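Local coordinates for protein putative short-chain dehydrogenase/reductase (Burkholderia xenovorans, PDB 5JY1) that binds NAD and probably acts as an oxidoreductase of the short-chain dehydrogenase/reductase family, perhaps reducing 3-oxoacyl-acyl carrier protein substrates, at residues A[43-47]-A[48-52]; A[109-112]-A[113-117]; A[118-121]-A[122-126]; A[264-267]-A[268-271]. All blocks are in the same frame, centred on the assembly; numbering follows the deposited sequence. Where two conformers were deposited one is given.

Interaction 1: residues A[43-47]-A[48-52]; sequences IAEIN and ESTGR. With NAD (nicotinamide-adenine-dinucleotide), chain E.
Asn47 caps the amino end of helix 48-60, meeting Ser49, Thr50 and Gly51 with its side-chain and backbone oxygens. OD1 of Asn47 accepts from Thr50 N at 3.3 Å over a nearly straight path (165°), the donor standing well above the amide carbonyl plane; a second, weak bond to the same OD1 comes from Ser49 N. With CG anti to the backbone N (chi1 -175°), the amide is swung over the first helical turn, where Thr50 crosses it at about a right angle and brings OG1 within 3.3 Å of Asn47 CB. The backbone O of Asn47 accepts from Gly51 N at 2.9 Å.

Charged groups work at both ends of the stretch. OE1 of Glu45 receives the ribose hydroxyl O3B of NAD at 2.7 Å and OE2 receives O2B at 2.5 Å, an acidic grip on the adenosine ribose diol. OE2 also accepts from Asn47 N at 2.9 Å through its anti lone pair, which ties the cap to the cofactor site. On the helix, Arg52 and Glu48 form a salt bridge one turn apart, NE and NH2 of Arg52 both donating to Glu48 OE2.

Van der Waals contacts complete the turn: Ile46 CG2 lies 3.5 Å from NAD C4A, while Ile43 CG2 rests against Gly51 O and Glu45 CG against Gly51 CA. The turn links strand 40-45 to helix 48-60 in a Rossmann-type beta-alpha-beta unit, with strand 64-69 alongside, where Lys69 pairs with Glu48.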
# COMPACT_ATOMS: atom_id res chain seq x y z
N ILE A 43 -18.48 -2.37 -28.66
CA ILE A 43 -17.79 -1.09 -28.64
C ILE A 43 -18.80 -0.10 -28.08
O ILE A 43 -19.63 0.45 -28.81
CB ILE A 43 -17.28 -0.68 -30.03
CG1 ILE A 43 -16.43 -1.80 -30.65
CG2 ILE A 43 -16.50 0.63 -29.96
CD1 ILE A 43 -15.25 -2.25 -29.78
N ALA A 44 -18.77 0.09 -26.76
CA ALA A 44 -19.77 0.92 -26.07
C ALA A 44 -19.23 2.34 -25.98
O ALA A 44 -18.65 2.75 -24.98
CB ALA A 44 -20.10 0.34 -24.71
N GLU A 45 -19.48 3.12 -27.04
CA GLU A 45 -18.79 4.38 -27.30
C GLU A 45 -19.80 5.46 -27.67
O GLU A 45 -20.78 5.19 -28.37
CB GLU A 45 -17.75 4.17 -28.43
CG GLU A 45 -17.13 5.42 -29.01
CD GLU A 45 -16.35 6.23 -28.00
OE1 GLU A 45 -15.43 5.67 -27.36
OE2 GLU A 45 -16.67 7.42 -27.85
N ILE A 46 -19.58 6.69 -27.19
CA ILE A 46 -20.52 7.78 -27.48
C ILE A 46 -20.25 8.41 -28.85
O ILE A 46 -21.18 8.92 -29.50
CB ILE A 46 -20.48 8.83 -26.35
CG1 ILE A 46 -21.69 9.77 -26.43
CG2 ILE A 46 -19.17 9.62 -26.38
CD1 ILE A 46 -21.89 10.61 -25.18
N ASN A 47 -19.00 8.40 -29.30
CA ASN A 47 -18.62 8.96 -30.60
C ASN A 47 -18.92 7.93 -31.67
O ASN A 47 -18.23 6.91 -31.77
CB ASN A 47 -17.14 9.36 -30.59
CG ASN A 47 -16.71 10.06 -31.88
OD1 ASN A 47 -17.24 9.81 -32.96
ND2 ASN A 47 -15.73 10.95 -31.75
N GLU A 48 -19.96 8.18 -32.47
CA GLU A 48 -20.37 7.19 -33.45
C GLU A 48 -19.28 6.94 -34.49
O GLU A 48 -19.09 5.80 -34.94
CB GLU A 48 -21.66 7.64 -34.14
CG GLU A 48 -22.20 6.63 -35.12
CD GLU A 48 -23.61 6.94 -35.57
OE1 GLU A 48 -24.15 7.98 -35.13
OE2 GLU A 48 -24.18 6.15 -36.34
N SER A 49 -18.54 7.98 -34.87
CA SER A 49 -17.55 7.83 -35.94
C SER A 49 -16.40 6.93 -35.50
O SER A 49 -16.05 5.97 -36.20
CB SER A 49 -17.04 9.21 -36.36
OG SER A 49 -16.08 9.08 -37.39
N THR A 50 -15.80 7.21 -34.35
CA THR A 50 -14.69 6.38 -33.91
C THR A 50 -15.17 5.02 -33.43
O THR A 50 -14.45 4.02 -33.58
CB THR A 50 -13.90 7.09 -32.80
OG1 THR A 50 -14.76 7.31 -31.68
CG2 THR A 50 -13.38 8.43 -33.31
N GLY A 51 -16.38 4.95 -32.86
CA GLY A 51 -16.90 3.66 -32.41
C GLY A 51 -17.12 2.69 -33.55
O GLY A 51 -16.78 1.51 -33.45
N ARG A 52 -17.69 3.18 -34.66
CA ARG A 52 -17.85 2.32 -35.83
C ARG A 52 -16.51 1.96 -36.45
O ARG A 52 -16.34 0.85 -36.95
CB ARG A 52 -18.76 3.00 -36.86
CG ARG A 52 -20.18 3.22 -36.36
CD ARG A 52 -21.17 3.58 -37.47
NE ARG A 52 -22.51 3.74 -36.92
CZ ARG A 52 -23.31 2.73 -36.61
NH1 ARG A 52 -22.91 1.48 -36.80
NH2 ARG A 52 -24.51 2.96 -36.09
PA NAD E . -9.16 8.84 -24.21
O1A NAD E . -9.49 10.27 -23.92
O2A NAD E . -8.08 8.67 -25.27
O5B NAD E . -10.52 7.99 -24.67
C5B NAD E . -11.67 8.22 -23.93
C4B NAD E . -12.87 7.48 -24.65
O4B NAD E . -13.92 7.59 -23.90
C3B NAD E . -13.20 8.25 -25.98
O3B NAD E . -13.34 7.34 -27.03
C2B NAD E . -14.49 8.95 -25.66
O2B NAD E . -15.26 9.27 -26.92
C1B NAD E . -15.10 8.06 -24.89
N9A NAD E . -16.15 8.68 -24.10
C8A NAD E . -16.10 9.89 -23.54
N7A NAD E . -17.24 10.09 -22.91
C5A NAD E . -18.00 9.01 -23.08
C6A NAD E . -19.29 8.71 -22.63
N6A NAD E . -20.30 9.40 -21.84
N1A NAD E . -19.84 7.55 -22.93
C2A NAD E . -19.13 6.64 -23.69
N3A NAD E . -17.89 6.92 -24.13
C4A NAD E . -17.32 8.13 -23.81
O3 NAD E . -8.69 8.13 -22.80
PN NAD E . -7.38 7.21 -22.49
O1N NAD E . -6.16 8.12 -22.39
O2N NAD E . -7.12 6.13 -23.56
O5D NAD E . -7.62 6.54 -21.00
C5D NAD E . -8.55 5.46 -20.88
C4D NAD E . -8.68 5.03 -19.38
O4D NAD E . -7.47 4.90 -18.83
C3D NAD E . -9.38 6.15 -18.61
O3D NAD E . -10.17 5.66 -17.64
C2D NAD E . -8.19 6.93 -17.99
O2D NAD E . -8.73 7.71 -16.83
C1D NAD E . -7.35 5.98 -17.65
N1N NAD E . -5.97 6.44 -17.58
C2N NAD E . -5.25 6.63 -18.72
C3N NAD E . -3.93 7.07 -18.66
C7N NAD E . -3.11 7.29 -19.91
O7N NAD E . -1.91 7.50 -19.85
N7N NAD E . -3.74 7.27 -21.18
C4N NAD E . -3.35 7.32 -17.44
C5N NAD E . -4.06 7.12 -16.31
C6N NAD E . -5.39 6.67 -16.38

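Interaction 2: residues A[109-112]-A[113-117]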
# COMPACT_ATOMS: atom_id res chain seq x y z
N GLU A 109 -8.30 24.46 -5.40
CA GLU A 109 -9.23 25.49 -4.95
C GLU A 109 -9.93 26.19 -6.11
O GLU A 109 -10.90 26.91 -5.87
CB GLU A 109 -8.51 26.52 -4.07
CG GLU A 109 -7.47 27.39 -4.77
CD GLU A 109 -6.07 26.78 -4.74
OE1 GLU A 109 -5.09 27.54 -4.90
OE2 GLU A 109 -5.94 25.56 -4.56
N GLU A 110 -9.48 25.98 -7.35
CA GLU A 110 -10.12 26.55 -8.53
C GLU A 110 -11.03 25.58 -9.27
O GLU A 110 -11.80 26.02 -10.14
CB GLU A 110 -9.06 27.10 -9.49
CG GLU A 110 -8.32 28.30 -8.93
CD GLU A 110 -7.24 28.82 -9.85
OE1 GLU A 110 -7.36 28.61 -11.08
OE2 GLU A 110 -6.27 29.43 -9.34
N LYS A 111 -10.98 24.28 -8.95
CA LYS A 111 -11.99 23.35 -9.44
C LYS A 111 -13.36 23.81 -8.98
O LYS A 111 -13.52 24.40 -7.90
CB LYS A 111 -11.73 21.93 -8.92
CG LYS A 111 -10.42 21.29 -9.37
CD LYS A 111 -10.50 20.76 -10.80
CE LYS A 111 -9.18 20.11 -11.21
NZ LYS A 111 -9.28 19.43 -12.54
N THR A 112 -14.37 23.56 -9.80
CA THR A 112 -15.74 23.87 -9.43
C THR A 112 -16.46 22.61 -8.97
O THR A 112 -16.05 21.49 -9.28
CB THR A 112 -16.50 24.51 -10.60
OG1 THR A 112 -16.52 23.60 -11.71
CG2 THR A 112 -15.83 25.80 -11.03
N ASP A 113 -17.54 22.80 -8.21
CA ASP A 113 -18.39 21.67 -7.87
C ASP A 113 -18.88 20.96 -9.12
O ASP A 113 -19.03 19.73 -9.15
CB ASP A 113 -19.58 22.12 -7.03
CG ASP A 113 -19.19 22.56 -5.63
OD1 ASP A 113 -17.98 22.54 -5.30
OD2 ASP A 113 -20.10 22.93 -4.86
N GLU A 114 -19.15 21.73 -10.18
CA GLU A 114 -19.63 21.13 -11.42
C GLU A 114 -18.59 20.18 -12.01
O GLU A 114 -18.94 19.13 -12.56
CB GLU A 114 -19.99 22.24 -12.42
CG GLU A 114 -21.26 23.02 -12.07
CD GLU A 114 -21.12 23.93 -10.85
OE1 GLU A 114 -20.00 24.43 -10.57
OE2 GLU A 114 -22.14 24.13 -10.16
N MET A 115 -17.30 20.54 -11.92
CA MET A 115 -16.27 19.64 -12.41
C MET A 115 -16.24 18.33 -11.63
O MET A 115 -16.13 17.25 -12.22
CB MET A 115 -14.90 20.31 -12.36
CG MET A 115 -14.74 21.46 -13.33
SD MET A 115 -13.21 22.37 -13.04
CE MET A 115 -13.57 23.90 -13.90
N LEU A 116 -16.32 18.41 -10.29
CA LEU A 116 -16.32 17.18 -9.49
C LEU A 116 -17.54 16.32 -9.80
O LEU A 116 -17.44 15.10 -9.93
CB LEU A 116 -16.26 17.50 -8.00
CG LEU A 116 -16.30 16.27 -7.09
CD1 LEU A 116 -15.09 15.38 -7.35
CD2 LEU A 116 -16.34 16.67 -5.61
N GLU A 117 -18.71 16.95 -9.94
CA GLU A 117 -19.90 16.19 -10.30
C GLU A 117 -19.73 15.48 -11.64
O GLU A 117 -20.08 14.30 -11.78
CB GLU A 117 -21.11 17.12 -10.34
CG GLU A 117 -22.43 16.41 -10.62
CD GLU A 117 -23.63 17.34 -10.54
OE1 GLU A 117 -23.43 18.55 -10.29
OE2 GLU A 117 -24.76 16.86 -10.72
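Thr112 and Met115 meet in a capping box at the start of helix 113-141. The hydroxyl OG1 of Thr112, placed between its own backbone N and carbonyl carbon (chi1 60°), accepts from Met115 N at 3.2 Å with an N-H...O angle of 150°. In return the Met115 side chain comes back to the cap residue: its sulfur SD takes a weak but fairly straight bond from Thr112 N at 3.6 Å. The thioether thus fills the role that a carboxylate or amide plays in many capping boxes. Thr112 O starts the regular helical pattern by accepting from Leu116 N at 3.3 Å, and Met115 N leans weakly on the same oxygen.

Van der Waals contacts gather round the threonine. Met115 CG lies 3.2 Å from Thr112 OG1, and CE ends 4.1 Å from the methyl CG2. Glu114, bent at chi2 (70°), brings OE1 to 3.5 Å from Thr112 CB. Lys111 crosses Met115 at about a right angle, its CD 3.9 Å from the sulfur; its NZ goes on to Pro104 O and Leu160 O and forms a salt bridge with Asp163.

The cap stands where the loop after strand 94-97 enters helix 113-141, beside Asp163 at the start of helix 162-182. Across the subunit interface, Asp113 pairs with Lys75 of the second subunit and bonds to its Trp128 and Trp129, which lie on that subunit's own helix 113-141, so the cap abuts the same helix of its neighbour.

Interaction 3: residues A[118-121]-A[122-126]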
# COMPACT_ATOMS: atom_id res chain seq x y z
N GLN A 118 -19.19 16.18 -12.64
CA GLN A 118 -19.01 15.59 -13.96
C GLN A 118 -18.03 14.43 -13.91
O GLN A 118 -18.25 13.39 -14.55
CB GLN A 118 -18.54 16.65 -14.95
CG GLN A 118 -18.38 16.15 -16.37
CD GLN A 118 -17.71 17.17 -17.25
OE1 GLN A 118 -16.67 16.89 -17.86
NE2 GLN A 118 -18.28 18.36 -17.32
N THR A 119 -16.93 14.59 -13.16
CA THR A 119 -15.94 13.52 -13.08
C THR A 119 -16.47 12.33 -12.29
O THR A 119 -16.24 11.18 -12.67
CB THR A 119 -14.65 14.06 -12.47
OG1 THR A 119 -14.10 15.06 -13.34
CG2 THR A 119 -13.64 12.96 -12.32
N LEU A 120 -17.20 12.58 -11.20
CA LEU A 120 -17.84 11.48 -10.48
C LEU A 120 -18.83 10.74 -11.38
O LEU A 120 -18.91 9.50 -11.32
CB LEU A 120 -18.55 12.00 -9.22
CG LEU A 120 -17.65 12.42 -8.05
CD1 LEU A 120 -18.50 13.12 -7.00
CD2 LEU A 120 -16.91 11.23 -7.43
N THR A 121 -19.56 11.46 -12.23
CA THR A 121 -20.52 10.80 -13.11
C THR A 121 -19.82 9.94 -14.16
O THR A 121 -20.16 8.77 -14.34
CB THR A 121 -21.42 11.83 -13.80
OG1 THR A 121 -22.12 12.60 -12.81
CG2 THR A 121 -22.42 11.14 -14.72
N THR A 122 -18.84 10.51 -14.87
CA THR A 122 -18.26 9.80 -16.02
C THR A 122 -17.33 8.68 -15.59
O THR A 122 -17.15 7.70 -16.33
CB THR A 122 -17.52 10.76 -16.96
OG1 THR A 122 -16.40 11.34 -16.27
CG2 THR A 122 -18.44 11.86 -17.45
N SER A 123 -16.70 8.80 -14.42
CA SER A 123 -15.85 7.73 -13.91
C SER A 123 -16.60 6.83 -12.94
O SER A 123 -16.83 5.65 -13.23
CB SER A 123 -14.59 8.32 -13.25
OG SER A 123 -13.78 8.97 -14.22
N LEU A 124 -17.05 7.38 -11.82
CA LEU A 124 -17.50 6.52 -10.73
C LEU A 124 -18.90 5.97 -10.99
O LEU A 124 -19.11 4.76 -10.94
CB LEU A 124 -17.46 7.29 -9.40
CG LEU A 124 -17.76 6.47 -8.15
CD1 LEU A 124 -16.83 5.26 -8.08
CD2 LEU A 124 -17.61 7.35 -6.90
N TRP A 125 -19.87 6.85 -11.26
CA TRP A 125 -21.23 6.37 -11.50
C TRP A 125 -21.29 5.46 -12.72
O TRP A 125 -21.96 4.42 -12.71
CB TRP A 125 -22.18 7.56 -11.68
CG TRP A 125 -22.59 8.17 -10.37
CD1 TRP A 125 -22.08 9.30 -9.78
CD2 TRP A 125 -23.59 7.68 -9.48
NE1 TRP A 125 -22.71 9.54 -8.58
CE2 TRP A 125 -23.65 8.56 -8.38
CE3 TRP A 125 -24.47 6.58 -9.52
CZ2 TRP A 125 -24.55 8.38 -7.32
CZ3 TRP A 125 -25.35 6.39 -8.47
CH2 TRP A 125 -25.39 7.29 -7.39
N ALA A 126 -20.58 5.83 -13.79
CA ALA A 126 -20.55 4.98 -14.98
C ALA A 126 -20.09 3.57 -14.64
O ALA A 126 -20.65 2.59 -15.14
CB ALA A 126 -19.63 5.59 -16.03
O HOH W 1 -15.46 14.36 -16.37
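Leu120 O accepts from Trp125 N at 2.8 Å, nearly along its carbonyl axis, while Leu124 N offers the same oxygen only a weak, bent bond at 2.9 Å. The step from four to five residues marks a wider pi-type turn, and Ala126 N repeats it by bonding to Thr121 O at 3.0 Å. Just before it, Thr122 N to Gln118 O and Ser123 N to Thr119 O keep the ordinary alpha-helical spacing. A water joins three side chains beside this turn: it accepts from Thr122 OG1 at 3.2 Å and donates to Gln118 OE1, with a weak further bond to Thr119 OG1, whose stronger partner is Asp163.

The widened turn lies within helix 113-141 of the SDR Rossmann fold, with Ser123 packed on Lys168, an NAD-binding residue of helix 162-182, and Ala126 on Val72.

Leu120 and Leu124 run side by side, pointing the same way, and their CD2 methyls meet at 4.0 Å. Trp125 stands with CG beside its backbone N (chi1 -80°), which turns the ring edge toward the preceding turn, CD1 3.5 Å from Leu120 O. Farther out, Trp128 meets this indole edge-to-face, and Trp125 of the second subunit packs on Leu120.

Interaction 4: residues A[264-267]-A[268-271]; sequences SRPA and GIKP
Arg265 lays its guanidinium across Pro271, and the proline CB sits 3.6 Å above the plane, over its centre. The two side chains cross at about a right angle. CG of Arg265 runs anti to the backbone N (chi1 -179°), and a bend at chi3 (-63°) folds the chain back over the proline. On the way CD passes 3.3 Å from Ile269 O. This is the tight part of the contact, and it is joined by Pro266 and Ile269, which lie alongside each other with Pro266 CB 4.0 Å from Ile269 CG1.

Between them the chain reverses in a type I beta turn from Pro266 to Ile269. Its closing bond, Ile269 N to Pro266 O at 3.2 Å, is straight at the hydrogen (162°), but the donor stands well above the carbonyl plane. The turn belongs to the long tail that follows strand 250-253 and reaches other subunits: Arg265 NH1 bonds to Ala217 O of the third subunit, and Ile269 packs on Arg184 of the second.

By contrast, the corner formed by Ala267 and Gly268 is exposed, and waters occupy the inside of the turn and the end of the arginine. One lies 2.6 Å from Ile269 O and close to Pro266 O as well; with other acceptors nearby, its two protons cannot be assigned. A second water accepts from Arg265 NH2 at 2.8 Å and lies 2.9 Å from the backbone O of Pro271, to which it may donate.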
# COMPACT_ATOMS: atom_id res chain seq x y z
N SER A 264 4.46 16.63 -10.34
CA SER A 264 3.52 17.31 -11.22
C SER A 264 3.30 18.78 -10.86
O SER A 264 2.37 19.41 -11.39
CB SER A 264 2.19 16.56 -11.25
OG SER A 264 1.71 16.25 -9.95
N ARG A 265 4.13 19.37 -10.01
CA ARG A 265 3.94 20.78 -9.68
C ARG A 265 4.10 21.62 -10.94
O ARG A 265 5.13 21.51 -11.63
CB ARG A 265 4.92 21.27 -8.62
CG ARG A 265 4.69 22.74 -8.26
CD ARG A 265 5.77 23.32 -7.35
NE ARG A 265 5.79 22.65 -6.06
CZ ARG A 265 6.73 21.79 -5.67
NH1 ARG A 265 7.74 21.51 -6.49
NH2 ARG A 265 6.65 21.21 -4.47
N PRO A 266 3.13 22.46 -11.29
CA PRO A 266 3.27 23.31 -12.48
C PRO A 266 4.44 24.28 -12.34
O PRO A 266 4.82 24.68 -11.24
CB PRO A 266 1.93 24.06 -12.56
CG PRO A 266 0.97 23.19 -11.81
CD PRO A 266 1.78 22.56 -10.70
N ALA A 267 5.00 24.67 -13.50
CA ALA A 267 6.24 25.45 -13.51
C ALA A 267 6.10 26.79 -12.80
O ALA A 267 7.05 27.27 -12.17
CB ALA A 267 6.70 25.66 -14.96
N GLY A 268 4.94 27.42 -12.91
CA GLY A 268 4.75 28.74 -12.35
C GLY A 268 4.38 28.80 -10.88
O GLY A 268 4.10 29.90 -10.38
N ILE A 269 4.38 27.68 -10.18
CA ILE A 269 3.95 27.62 -8.78
C ILE A 269 5.19 27.51 -7.89
O ILE A 269 5.99 26.58 -8.04
CB ILE A 269 3.00 26.43 -8.54
CG1 ILE A 269 1.74 26.55 -9.39
CG2 ILE A 269 2.66 26.31 -7.06
CD1 ILE A 269 0.87 27.74 -9.06
N LYS A 270 5.36 28.47 -6.98
CA LYS A 270 6.48 28.43 -6.05
C LYS A 270 6.27 27.30 -5.04
O LYS A 270 5.20 27.20 -4.44
CB LYS A 270 6.64 29.76 -5.33
CG LYS A 270 7.97 29.93 -4.62
CD LYS A 270 8.14 31.34 -4.07
CE LYS A 270 9.47 31.49 -3.35
NZ LYS A 270 9.58 32.78 -2.61
N PRO A 271 7.26 26.41 -4.85
CA PRO A 271 7.06 25.29 -3.92
C PRO A 271 6.75 25.69 -2.48
O PRO A 271 6.09 24.92 -1.77
CB PRO A 271 8.38 24.50 -4.03
CG PRO A 271 9.29 25.32 -4.87
CD PRO A 271 8.42 26.18 -5.73
O HOH W 2 4.72 22.95 -3.36
O HOH W 3 7.29 25.26 -9.83

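Interactions 2 and 3 share helix 113-141 and adjoin in sequence, the first at its partly buried start and the second in a buried turn; both, like interaction 4, touch the second subunit. Interaction 1, likewise a helix start, caps with an asparagine amide, where interaction 2 uses a threonine hydroxyl in a capping box closed by a methionine sulfur, and it alone of the four bonds NAD through its own residues. Interaction 3 relies mainly on backbone bonds and leucine and tryptophan packing. Interaction 4 is the surface member, its centre about 37 Å from that of interaction 1; a single backbone bond closes the turn, and packing of a proline over an arginine face and waters do the rest.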